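Local coordinates for folylpolyglutamate synthase (FolC) (Helicobacter pylori, PDB 6K8C), which probably adds glutamate to dihydropteroate and to reduced folates at the expense of ATP, giving dihydrofolate and folylpolyglutamates, at residues A[195-198]-A[199-203]. Numbering follows the deposited sequence.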
ATOM      1  N   ALA A 195      11.012  -5.000 -10.398  1.00 29.02           N
ATOM      2  CA  ALA A 195      11.850  -5.285  -9.242  1.00 28.70           C
ATOM      3  C   ALA A 195      12.328  -6.736  -9.290  1.00 27.55           C
ATOM      4  O   ALA A 195      11.772  -7.552 -10.032  1.00 26.96           O
ATOM      5  CB  ALA A 195      11.058  -5.028  -7.956  1.00 25.38           C
ATOM      6  N   PRO A 196      13.362  -7.085  -8.516  1.00 27.06           N
ATOM      7  CA  PRO A 196      13.805  -8.489  -8.476  1.00 28.65           C
ATOM      8  C   PRO A 196      12.660  -9.414  -8.084  1.00 31.40           C
ATOM      9  O   PRO A 196      11.919  -9.149  -7.134  1.00 36.54           O
ATOM     10  CB  PRO A 196      14.925  -8.480  -7.426  1.00 28.16           C
ATOM     11  CG  PRO A 196      15.448  -7.080  -7.461  1.00 29.59           C
ATOM     12  CD  PRO A 196      14.238  -6.215  -7.708  1.00 27.28           C
ATOM     13  N   GLN A 197      12.503 -10.491  -8.851  1.00 29.24           N
ATOM     14  CA  GLN A 197      11.375 -11.406  -8.728  1.00 33.90           C
ATOM     15  C   GLN A 197      11.881 -12.829  -8.547  1.00 37.31           C
ATOM     16  O   GLN A 197      13.069 -13.119  -8.698  1.00 32.71           O
ATOM     17  CB  GLN A 197      10.470 -11.364  -9.971  1.00 28.33           C
ATOM     18  CG  GLN A 197      10.017  -9.982 -10.401  1.00 28.01           C
ATOM     19  CD  GLN A 197       8.878  -9.465  -9.557  1.00 29.29           C
ATOM     20  OE1 GLN A 197       8.152 -10.243  -8.945  1.00 31.04           O
ATOM     21  NE2 GLN A 197       8.721  -8.146  -9.512  1.00 27.28           N
ATOM     22  N   GLN A 198      10.949 -13.730  -8.248  1.00 35.36           N
ATOM     23  CA  GLN A 198      11.242 -15.150  -8.341  1.00 41.02           C
ATOM     24  C   GLN A 198      11.418 -15.550  -9.805  1.00 37.62           C
ATOM     25  O   GLN A 198      10.920 -14.888 -10.721  1.00 34.91           O
ATOM     26  CB  GLN A 198      10.130 -15.968  -7.688  1.00 44.30           C
ATOM     27  CG  GLN A 198      10.089 -15.838  -6.179  1.00 46.71           C
ATOM     28  CD  GLN A 198       8.929 -16.593  -5.564  1.00 59.48           C
ATOM     29  OE1 GLN A 198       8.816 -17.808  -5.718  1.00 63.80           O
ATOM     30  NE2 GLN A 198       8.056 -15.874  -4.866  1.00 60.99           N
ATOM     31  N   GLU A 199      12.129 -16.661 -10.018  1.00 30.17           N
ATOM     32  CA  GLU A 199      12.590 -17.010 -11.359  1.00 28.95           C
ATOM     33  C   GLU A 199      11.428 -17.202 -12.334  1.00 33.18           C
ATOM     34  O   GLU A 199      11.469 -16.707 -13.465  1.00 32.81           O
ATOM     35  CB  GLU A 199      13.455 -18.270 -11.297  1.00 35.72           C
ATOM     36  CG  GLU A 199      13.939 -18.755 -12.651  1.00 35.20           C
ATOM     37  CD  GLU A 199      14.525 -20.152 -12.581  1.00 46.14           C
ATOM     38  OE1 GLU A 199      14.756 -20.642 -11.454  1.00 38.11           O
ATOM     39  OE2 GLU A 199      14.753 -20.757 -13.649  1.00 42.63           O
ATOM     40  N   LEU A 200      10.386 -17.931 -11.922  1.00 27.38           N
ATOM     41  CA  LEU A 200       9.265 -18.154 -12.831  1.00 38.24           C
ATOM     42  C   LEU A 200       8.539 -16.854 -13.161  1.00 34.85           C
ATOM     43  O   LEU A 200       8.025 -16.699 -14.273  1.00 34.66           O
ATOM     44  CB  LEU A 200       8.290 -19.183 -12.247  1.00 38.81           C
ATOM     45  CG  LEU A 200       7.373 -18.844 -11.070  1.00 50.57           C
ATOM     46  CD1 LEU A 200       5.998 -18.394 -11.557  1.00 54.85           C
ATOM     47  CD2 LEU A 200       7.242 -20.051 -10.153  1.00 57.99           C
ATOM     48  N   VAL A 201       8.498 -15.908 -12.218  1.00 32.35           N
ATOM     49  CA  VAL A 201       7.816 -14.643 -12.470  1.00 31.46           C
ATOM     50  C   VAL A 201       8.604 -13.799 -13.467  1.00 33.05           C
ATOM     51  O   VAL A 201       8.030 -13.213 -14.391  1.00 29.85           O
ATOM     52  CB  VAL A 201       7.573 -13.892 -11.148  1.00 31.79           C
ATOM     53  CG1 VAL A 201       6.960 -12.510 -11.406  1.00 29.73           C
ATOM     54  CG2 VAL A 201       6.669 -14.715 -10.232  1.00 36.51           C
ATOM     55  N   LEU A 202       9.928 -13.729 -13.302  1.00 30.64           N
ATOM     56  CA  LEU A 202      10.755 -13.026 -14.280  1.00 30.58           C
ATOM     57  C   LEU A 202      10.626 -13.658 -15.661  1.00 35.14           C
ATOM     58  O   LEU A 202      10.530 -12.950 -16.672  1.00 30.21           O
ATOM     59  CB  LEU A 202      12.218 -13.015 -13.827  1.00 29.05           C
ATOM     60  CG  LEU A 202      13.199 -12.262 -14.732  1.00 34.06           C
ATOM     61  CD1 LEU A 202      12.721 -10.842 -15.033  1.00 32.68           C
ATOM     62  CD2 LEU A 202      14.603 -12.245 -14.132  1.00 41.41           C
ATOM     63  N   ASN A 203      10.619 -14.993 -15.722  1.00 30.82           N
ATOM     64  CA  ASN A 203      10.426 -15.691 -16.990  1.00 34.91           C
ATOM     65  C   ASN A 203       9.085 -15.331 -17.614  1.00 32.18           C
ATOM     66  O   ASN A 203       9.000 -15.044 -18.814  1.00 39.43           O
ATOM     67  CB  ASN A 203      10.521 -17.205 -16.775  1.00 36.02           C
ATOM     68  CG  ASN A 203      11.939 -17.719 -16.870  1.00 42.30           C
ATOM     69  OD1 ASN A 203      12.782 -17.119 -17.533  1.00 43.93           O
ATOM     70  ND2 ASN A 203      12.209 -18.842 -16.210  1.00 46.40           N
TER
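Gln198 O accepts the backbone N-H of Leu202 at 3.0 Å from N to O, a nearly straight bond (169° at the hydrogen). Val201 N also sits 3.0 Å from Gln198 O, but its N-H points past the oxygen and this second bond is weak. The i to i+4 bond is the first of helix 199-211, and Asn203 N to Glu199 O carries the pattern on by one residue. Gln198 is the N-cap residue, yet its side chain does not turn back to the first-turn amides: CG stands anti to its own carbonyl carbon and the chain then runs out extended and touches Leu177 and Asp166. The four residues 195-198 link strand 191-194 to helix 199-211, a beta-to-alpha connection in the larger sheet of the P-loop-type Mur ligase middle domain. Within this connection Gln197 bends at chi2 (-79°), which brings its amide back toward Ala195, where NE2 makes a weak bond to Ala195 O at 3.2 Å. NE2 also bonds to Thr163 O, its stronger partner, and OE1 accepts from Ile165 N, tying the connection to the segment that follows strand 159-162. These bonds satisfy both polar atoms and hold the amide's rotation. The bent chain lies against buried Val201 along its length, from CB to OE1: Val201 CG1 meets Gln197 CB at 4.0 Å and Gln197 OE1 at 3.6 Å, the two side chains crossing at a slant. Val201 CB rests 3.5 Å from Gln198 O, beside the acceptor of the first helical bond, while Leu202 CB approaches the same oxygen at 3.9 Å. Ile165 of the loop after strand 159-162 and Ala181 of helix 177-185 also touch Val201.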